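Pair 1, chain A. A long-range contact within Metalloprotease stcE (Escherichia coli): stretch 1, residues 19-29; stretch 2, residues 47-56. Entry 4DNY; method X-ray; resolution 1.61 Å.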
# COMPACT_ATOMS: atom_id res chain seq x y z
N THR A 19 2.32 2.57 13.74
CA THR A 19 1.02 3.16 14.19
C THR A 19 0.79 4.42 13.38
O THR A 19 1.68 5.27 13.32
CB THR A 19 1.06 3.57 15.65
OG1 THR A 19 1.62 2.51 16.44
CG2 THR A 19 -0.37 3.91 16.16
N PRO A 20 -0.42 4.57 12.82
CA PRO A 20 -0.66 5.77 12.00
C PRO A 20 -0.69 7.01 12.82
O PRO A 20 -0.98 6.95 13.99
CB PRO A 20 -2.03 5.51 11.34
CG PRO A 20 -2.47 4.26 11.81
CD PRO A 20 -1.52 3.60 12.77
N HIS A 21 -0.32 8.13 12.19
CA HIS A 21 -0.23 9.43 12.86
C HIS A 21 -1.56 9.79 13.51
O HIS A 21 -1.62 10.46 14.53
CB HIS A 21 0.23 10.51 11.83
CG HIS A 21 0.17 11.92 12.37
ND1 HIS A 21 1.13 12.46 13.22
CD2 HIS A 21 -0.76 12.89 12.20
CE1 HIS A 21 0.78 13.70 13.55
NE2 HIS A 21 -0.38 13.98 12.95
N ASN A 22 -2.66 9.44 12.86
CA ASN A 22 -4.01 9.69 13.36
C ASN A 22 -4.99 8.73 12.72
O ASN A 22 -4.55 7.85 12.00
CB ASN A 22 -4.42 11.16 13.19
CG ASN A 22 -4.47 11.61 11.75
OD1 ASN A 22 -4.74 10.87 10.86
ND2 ASN A 22 -4.21 12.89 11.54
N GLY A 23 -6.29 8.92 12.98
CA GLY A 23 -7.34 8.07 12.44
C GLY A 23 -7.87 8.36 11.07
O GLY A 23 -8.97 7.91 10.71
N THR A 24 -7.22 9.23 10.32
CA THR A 24 -7.65 9.47 8.93
C THR A 24 -7.21 8.29 8.07
O THR A 24 -5.99 8.03 7.90
CB THR A 24 -7.12 10.83 8.39
OG1 THR A 24 -5.69 10.89 8.43
CG2 THR A 24 -7.72 11.99 9.24
N LYS A 25 -8.17 7.50 7.61
CA LYS A 25 -7.87 6.26 6.92
C LYS A 25 -8.66 6.20 5.67
O LYS A 25 -9.88 6.31 5.68
CB LYS A 25 -8.32 5.10 7.80
CG LYS A 25 -8.01 3.74 7.21
CD LYS A 25 -8.71 2.72 8.01
CE LYS A 25 -8.31 1.36 7.70
NZ LYS A 25 -8.88 0.38 8.65
N LYS A 26 -8.00 5.98 4.54
CA LYS A 26 -8.65 5.75 3.24
C LYS A 26 -8.66 4.31 2.92
O LYS A 26 -7.64 3.69 2.85
CB LYS A 26 -7.89 6.51 2.16
CG LYS A 26 -8.25 6.09 0.75
CD LYS A 26 -9.66 6.52 0.29
CE LYS A 26 -9.97 5.95 -1.12
NZ LYS A 26 -11.28 6.41 -1.68
N ILE A 27 -9.86 3.78 2.64
CA ILE A 27 -9.95 2.38 2.18
C ILE A 27 -10.15 2.37 0.68
O ILE A 27 -10.98 3.08 0.15
CB ILE A 27 -11.16 1.65 2.84
CG1 ILE A 27 -10.90 1.47 4.31
CG2 ILE A 27 -11.43 0.31 2.19
CD1 ILE A 27 -11.10 2.70 5.05
N ILE A 28 -9.38 1.52 -0.03
CA ILE A 28 -9.53 1.33 -1.45
C ILE A 28 -10.05 -0.03 -1.60
O ILE A 28 -9.39 -0.98 -1.30
CB ILE A 28 -8.12 1.51 -2.18
CG1 ILE A 28 -7.70 2.96 -2.10
CG2 ILE A 28 -8.19 0.92 -3.63
CD1 ILE A 28 -6.32 3.26 -2.65
N ASN A 29 -11.31 -0.18 -2.01
CA ASN A 29 -11.98 -1.48 -2.06
C ASN A 29 -13.01 -1.58 -3.16
O ASN A 29 -13.95 -2.38 -3.05
CB ASN A 29 -12.64 -1.82 -0.71
CG ASN A 29 -13.80 -0.89 -0.37
OD1 ASN A 29 -13.98 0.13 -1.01
ND2 ASN A 29 -14.58 -1.23 0.66
N SER A 47 -1.88 10.49 -3.79
CA SER A 47 -2.96 11.51 -3.68
C SER A 47 -3.80 11.27 -2.40
O SER A 47 -4.09 12.18 -1.66
CB SER A 47 -3.87 11.53 -4.93
OG SER A 47 -4.48 10.26 -5.06
N HIS A 48 -4.15 10.01 -2.15
CA HIS A 48 -4.92 9.68 -0.94
C HIS A 48 -4.18 9.88 0.36
O HIS A 48 -4.77 10.28 1.38
CB HIS A 48 -5.50 8.24 -1.07
CG HIS A 48 -6.60 8.15 -2.07
ND1 HIS A 48 -7.70 8.99 -2.05
CD2 HIS A 48 -6.75 7.33 -3.13
CE1 HIS A 48 -8.48 8.69 -3.07
NE2 HIS A 48 -7.94 7.67 -3.72
N LEU A 49 -2.85 9.78 0.32
CA LEU A 49 -2.04 10.02 1.49
C LEU A 49 -1.82 11.48 1.83
O LEU A 49 -1.36 11.82 2.91
CB LEU A 49 -0.69 9.28 1.37
CG LEU A 49 -0.72 7.74 1.51
CD1 LEU A 49 0.64 7.12 1.25
CD2 LEU A 49 -1.24 7.37 2.94
N THR A 50 -2.18 12.37 0.91
CA THR A 50 -2.06 13.79 1.22
C THR A 50 -3.04 14.20 2.32
O THR A 50 -2.75 15.13 3.09
CB THR A 50 -2.19 14.68 -0.07
OG1 THR A 50 -3.45 14.48 -0.65
CG2 THR A 50 -1.12 14.33 -1.06
N ASN A 51 -4.20 13.55 2.38
CA ASN A 51 -5.22 13.85 3.41
C ASN A 51 -5.52 12.73 4.41
O ASN A 51 -6.44 12.85 5.23
CB ASN A 51 -6.52 14.32 2.74
CG ASN A 51 -6.33 15.62 1.98
OD1 ASN A 51 -6.58 15.65 0.78
ND2 ASN A 51 -5.86 16.68 2.66
N ASN A 52 -4.74 11.64 4.33
CA ASN A 52 -4.89 10.49 5.21
C ASN A 52 -3.57 9.99 5.74
O ASN A 52 -2.59 9.97 4.99
CB ASN A 52 -5.57 9.34 4.46
CG ASN A 52 -7.02 9.67 4.09
OD1 ASN A 52 -7.90 9.52 4.92
ND2 ASN A 52 -7.26 10.12 2.86
N ALA A 53 -3.58 9.53 6.98
CA ALA A 53 -2.41 8.92 7.62
C ALA A 53 -2.13 7.52 7.13
O ALA A 53 -1.00 7.03 7.15
CB ALA A 53 -2.64 8.85 9.13
N LEU A 54 -3.18 6.83 6.69
CA LEU A 54 -3.11 5.45 6.22
C LEU A 54 -4.02 5.20 5.06
O LEU A 54 -5.20 5.65 5.05
CB LEU A 54 -3.41 4.52 7.40
CG LEU A 54 -3.11 2.98 7.10
CD1 LEU A 54 -2.53 2.31 8.33
CD2 LEU A 54 -4.37 2.42 6.65
N VAL A 55 -3.52 4.45 4.07
CA VAL A 55 -4.35 3.92 2.97
C VAL A 55 -4.39 2.42 3.16
O VAL A 55 -3.31 1.79 3.32
CB VAL A 55 -3.79 4.27 1.60
CG1 VAL A 55 -4.43 3.41 0.49
CG2 VAL A 55 -3.98 5.79 1.28
N GLU A 56 -5.57 1.82 3.11
CA GLU A 56 -5.75 0.36 3.29
C GLU A 56 -6.42 -0.16 2.01
O GLU A 56 -7.54 0.26 1.69
CB GLU A 56 -6.60 0.05 4.52
CG GLU A 56 -6.84 -1.45 4.67
CD GLU A 56 -7.41 -1.85 6.05
OE1 GLU A 56 -7.02 -1.27 7.07
OE2 GLU A 56 -8.21 -2.74 6.08
O HOH W 1 0.63 7.48 9.39
O HOH W 2 -9.26 -2.94 8.54

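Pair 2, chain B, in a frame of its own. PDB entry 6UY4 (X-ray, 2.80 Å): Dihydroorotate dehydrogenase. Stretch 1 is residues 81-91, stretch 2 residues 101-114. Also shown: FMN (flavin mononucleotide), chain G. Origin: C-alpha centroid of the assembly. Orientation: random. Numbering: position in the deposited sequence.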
# COMPACT_ATOMS: atom_id res chain seq x y z
N GLU B 81 -14.07 5.24 12.15
CA GLU B 81 -15.17 5.37 11.19
C GLU B 81 -14.60 5.59 9.80
O GLU B 81 -13.81 6.52 9.58
CB GLU B 81 -16.10 6.51 11.60
CG GLU B 81 -17.16 6.85 10.57
CD GLU B 81 -17.98 8.06 10.97
OE1 GLU B 81 -17.82 8.54 12.11
OE2 GLU B 81 -18.79 8.53 10.13
N PHE B 82 -15.01 4.75 8.85
CA PHE B 82 -14.59 4.86 7.46
C PHE B 82 -15.80 5.19 6.59
O PHE B 82 -16.86 4.57 6.74
CB PHE B 82 -13.94 3.57 6.97
CG PHE B 82 -12.55 3.34 7.50
CD1 PHE B 82 -12.35 2.83 8.78
CD2 PHE B 82 -11.44 3.63 6.72
CE1 PHE B 82 -11.08 2.62 9.27
CE2 PHE B 82 -10.16 3.42 7.21
CZ PHE B 82 -9.98 2.91 8.48
N ASP B 83 -15.63 6.17 5.70
CA ASP B 83 -16.70 6.51 4.77
C ASP B 83 -17.03 5.34 3.85
O ASP B 83 -18.19 5.15 3.47
CB ASP B 83 -16.31 7.75 3.95
CG ASP B 83 -17.46 8.30 3.14
OD1 ASP B 83 -18.62 7.93 3.39
OD2 ASP B 83 -17.19 9.12 2.23
N HIS B 84 -16.02 4.55 3.50
CA HIS B 84 -16.18 3.35 2.69
C HIS B 84 -14.88 2.55 2.77
O HIS B 84 -13.84 3.11 3.11
CB HIS B 84 -16.53 3.70 1.23
CG HIS B 84 -15.60 4.69 0.61
ND1 HIS B 84 -14.42 4.33 -0.00
CD2 HIS B 84 -15.68 6.04 0.51
CE1 HIS B 84 -13.81 5.41 -0.46
NE2 HIS B 84 -14.55 6.46 -0.16
N PRO B 85 -14.92 1.24 2.49
CA PRO B 85 -13.72 0.41 2.70
C PRO B 85 -12.59 0.67 1.71
O PRO B 85 -11.57 -0.02 1.79
CB PRO B 85 -14.26 -1.02 2.55
CG PRO B 85 -15.45 -0.87 1.67
CD PRO B 85 -16.08 0.43 2.07
N ILE B 86 -12.71 1.63 0.80
CA ILE B 86 -11.74 1.83 -0.27
C ILE B 86 -10.79 2.95 0.11
O ILE B 86 -11.22 4.07 0.42
CB ILE B 86 -12.45 2.15 -1.60
CG1 ILE B 86 -13.51 1.09 -1.90
CG2 ILE B 86 -11.43 2.23 -2.73
CD1 ILE B 86 -14.42 1.45 -3.03
N GLY B 87 -9.49 2.66 0.08
CA GLY B 87 -8.47 3.65 0.36
C GLY B 87 -7.31 3.52 -0.62
O GLY B 87 -7.29 2.63 -1.47
N LEU B 88 -6.35 4.43 -0.48
CA LEU B 88 -5.17 4.46 -1.33
C LEU B 88 -4.02 3.74 -0.64
O LEU B 88 -3.67 4.06 0.50
CB LEU B 88 -4.77 5.89 -1.67
CG LEU B 88 -3.58 6.04 -2.62
CD1 LEU B 88 -3.86 5.36 -3.95
CD2 LEU B 88 -3.23 7.51 -2.82
N ALA B 89 -3.43 2.77 -1.33
CA ALA B 89 -2.35 1.98 -0.77
C ALA B 89 -1.09 2.82 -0.61
O ALA B 89 -0.99 3.95 -1.10
CB ALA B 89 -2.07 0.76 -1.64
N ALA B 90 -0.12 2.26 0.10
CA ALA B 90 1.14 2.95 0.34
C ALA B 90 1.96 3.05 -0.95
O ALA B 90 1.77 2.28 -1.90
CB ALA B 90 1.95 2.24 1.42
N GLY B 91 2.88 4.01 -0.96
CA GLY B 91 3.78 4.20 -2.07
C GLY B 91 3.43 5.36 -2.99
O GLY B 91 4.29 5.79 -3.77
N GLY B 101 -5.64 16.29 -0.35
CA GLY B 101 -6.33 16.29 -1.62
C GLY B 101 -6.80 14.92 -2.05
O GLY B 101 -7.84 14.79 -2.71
N LEU B 102 -6.05 13.87 -1.68
CA LEU B 102 -6.46 12.51 -2.02
C LEU B 102 -7.64 12.05 -1.18
O LEU B 102 -8.49 11.29 -1.66
CB LEU B 102 -5.27 11.57 -1.87
CG LEU B 102 -4.14 11.78 -2.87
CD1 LEU B 102 -2.86 11.10 -2.41
CD2 LEU B 102 -4.54 11.29 -4.25
N LEU B 103 -7.71 12.49 0.08
CA LEU B 103 -8.89 12.20 0.89
C LEU B 103 -10.12 12.91 0.33
O LEU B 103 -11.21 12.33 0.27
CB LEU B 103 -8.66 12.60 2.34
CG LEU B 103 -7.85 11.64 3.21
CD1 LEU B 103 -7.71 12.19 4.62
CD2 LEU B 103 -8.51 10.27 3.23
N ASN B 104 -9.96 14.17 -0.09
CA ASN B 104 -11.04 14.89 -0.74
C ASN B 104 -11.38 14.31 -2.11
O ASN B 104 -12.49 14.52 -2.61
CB ASN B 104 -10.69 16.37 -0.88
CG ASN B 104 -10.49 17.05 0.46
OD1 ASN B 104 -11.18 16.75 1.44
ND2 ASN B 104 -9.55 17.99 0.52
N ALA B 105 -10.44 13.57 -2.72
CA ALA B 105 -10.68 13.02 -4.05
C ALA B 105 -11.69 11.88 -4.03
O ALA B 105 -12.36 11.63 -5.03
CB ALA B 105 -9.37 12.55 -4.67
N GLY B 106 -11.80 11.17 -2.91
CA GLY B 106 -12.75 10.09 -2.81
C GLY B 106 -12.31 8.93 -1.94
O GLY B 106 -13.14 8.17 -1.44
N PHE B 107 -11.00 8.78 -1.75
CA PHE B 107 -10.49 7.71 -0.91
C PHE B 107 -10.85 7.96 0.55
O PHE B 107 -10.80 9.09 1.04
CB PHE B 107 -8.97 7.59 -1.05
CG PHE B 107 -8.52 7.09 -2.39
CD1 PHE B 107 -8.72 5.77 -2.75
CD2 PHE B 107 -7.88 7.93 -3.28
CE1 PHE B 107 -8.29 5.30 -3.98
CE2 PHE B 107 -7.45 7.47 -4.51
CZ PHE B 107 -7.66 6.15 -4.86
N SER B 108 -11.23 6.88 1.24
CA SER B 108 -11.59 7.00 2.65
C SER B 108 -10.38 7.01 3.57
O SER B 108 -10.47 7.52 4.69
CB SER B 108 -12.53 5.87 3.06
OG SER B 108 -11.88 4.61 2.95
N HIS B 109 -9.25 6.45 3.13
CA HIS B 109 -8.03 6.50 3.92
C HIS B 109 -6.82 6.48 3.00
O HIS B 109 -6.85 5.87 1.93
CB HIS B 109 -7.97 5.35 4.94
CG HIS B 109 -7.92 3.99 4.31
ND1 HIS B 109 -9.05 3.31 3.91
CD2 HIS B 109 -6.88 3.17 4.04
CE1 HIS B 109 -8.70 2.14 3.41
NE2 HIS B 109 -7.39 2.03 3.48
N ILE B 110 -5.77 7.16 3.43
CA ILE B 110 -4.50 7.22 2.71
C ILE B 110 -3.42 6.62 3.60
O ILE B 110 -3.36 6.91 4.80
CB ILE B 110 -4.13 8.66 2.32
CG1 ILE B 110 -5.32 9.36 1.65
CG2 ILE B 110 -2.92 8.67 1.40
CD1 ILE B 110 -5.77 8.70 0.37
N GLU B 111 -2.58 5.78 3.01
CA GLU B 111 -1.48 5.14 3.73
C GLU B 111 -0.18 5.83 3.31
O GLU B 111 0.44 5.47 2.30
CB GLU B 111 -1.45 3.64 3.44
CG GLU B 111 -0.39 2.87 4.21
CD GLU B 111 -0.63 1.37 4.19
OE1 GLU B 111 -1.78 0.95 4.44
OE2 GLU B 111 0.32 0.61 3.91
N VAL B 112 0.21 6.84 4.08
CA VAL B 112 1.47 7.54 3.82
C VAL B 112 2.63 6.59 4.07
O VAL B 112 2.65 5.83 5.05
CB VAL B 112 1.57 8.79 4.71
CG1 VAL B 112 2.88 9.53 4.46
CG2 VAL B 112 0.38 9.71 4.47
N GLY B 113 3.62 6.62 3.17
CA GLY B 113 4.76 5.73 3.27
C GLY B 113 5.17 5.20 1.92
O GLY B 113 4.53 5.51 0.91
N THR B 114 6.23 4.39 1.87
CA THR B 114 6.96 3.96 3.05
C THR B 114 7.99 4.99 3.50
O THR B 114 8.73 5.54 2.68
CB THR B 114 7.68 2.61 2.79
OG1 THR B 114 6.71 1.57 2.67
CG2 THR B 114 8.64 2.27 3.91
N1 FMN G . 3.92 -0.70 -0.87
C2 FMN G . 4.45 -0.38 0.36
O2 FMN G . 4.11 -1.02 1.36
N3 FMN G . 5.36 0.64 0.48
C4 FMN G . 5.75 1.36 -0.64
O4 FMN G . 6.56 2.28 -0.53
C4A FMN G . 5.21 1.04 -1.88
N5 FMN G . 5.60 1.75 -3.00
C5A FMN G . 5.06 1.44 -4.23
C6 FMN G . 5.45 2.16 -5.36
C7 FMN G . 4.92 1.85 -6.60
C7M FMN G . 5.35 2.63 -7.81
C8 FMN G . 4.00 0.81 -6.73
C8M FMN G . 3.43 0.47 -8.07
C9 FMN G . 3.62 0.09 -5.60
C9A FMN G . 4.14 0.40 -4.35
N10 FMN G . 3.76 -0.31 -3.23
C10 FMN G . 4.30 0.01 -2.00
C1' FMN G . 2.77 -1.44 -3.33
C2' FMN G . 1.35 -0.91 -3.20
O2' FMN G . 1.22 -0.17 -2.01
C3' FMN G . 0.35 -2.06 -3.17
O3' FMN G . 0.73 -2.99 -2.19
C4' FMN G . 0.24 -2.76 -4.52
O4' FMN G . 0.64 -1.91 -5.57
C5' FMN G . -1.21 -3.18 -4.73
O5' FMN G . -1.42 -3.59 -6.06
P FMN G . -2.40 -2.73 -6.99
O1P FMN G . -2.51 -3.42 -8.33
O2P FMN G . -3.76 -2.60 -6.34
O3P FMN G . -1.79 -1.37 -7.19

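Both pairs set two strands side by side, running in the same direction. In each, the second strand follows a helix and a short turn. The 14 central residues superpose with an RMSD of 0.8 Å. The strand axes approach to 4.7 Å in pair 1 and 4.8 Å in pair 2, at 21° and 29°.

The match is tightest at Lys A26 with Leu B88, Asn A52 with Phe B107, Leu A54 with His B109 and Val A55 with Ile B110. Two backbone hydrogen bonds are shared; pair 1 has three bridges across the strands, pair 2 a single one. Lys A26 N donates to Leu A54 O at 2.9 Å, as Leu B88 N does to His B109 O at 2.9 Å. Glu A56 N donates to Lys A26 O at 2.8 Å, and Glu B111 N donates to Leu B88 O at 3.2 Å.

The turn before the second strand is tied down in two ways. In pair 1, Thr A24 OG1 accepts from Ala A53 N at 2.9 Å and donates to Asn A22 OD1 at 2.6 Å. In pair 2, the hydroxyl comes from the other stretch. Ser B108, which matches Ala A53, places OG 2.5 Å from His B84 O and 2.7 Å from Ile B86 O. His B84, which matches Asn A22, donates from NE2 to Gly B106 O at 2.6 Å.

Lys A25 and Gly B87 match, but their solutions differ. Lys A25 is extended, with all four chi angles t, and its NZ forms a salt bridge with Glu A56 OE1 at 2.9 Å. Water 2 donates to Glu A56 OE2 at 2.7 Å and takes a weak bond from Lys A25 NZ at 3.3 Å. Gly B87 leaves room for the His B109 ring. Gly B87 CA lies over the face of the His B109 ring, 3.6 Å from its centroid. An ideal CB on Gly B87 would sit 2.2 Å from His B109 CE1, a clash.

Lys A26 and Leu B88 each cover an aromatic ring, but the rings are not at matching positions. Lys A26 CE lies over the face of the His A48 ring, 3.7 Å from its centroid. Leu B88 CB lies over the face of the Phe B107 ring, 3.9 Å from its centroid.

Pair 2 also holds flavin mononucleotide, whose N3 donates to Thr B114 OG1 at 2.7 Å.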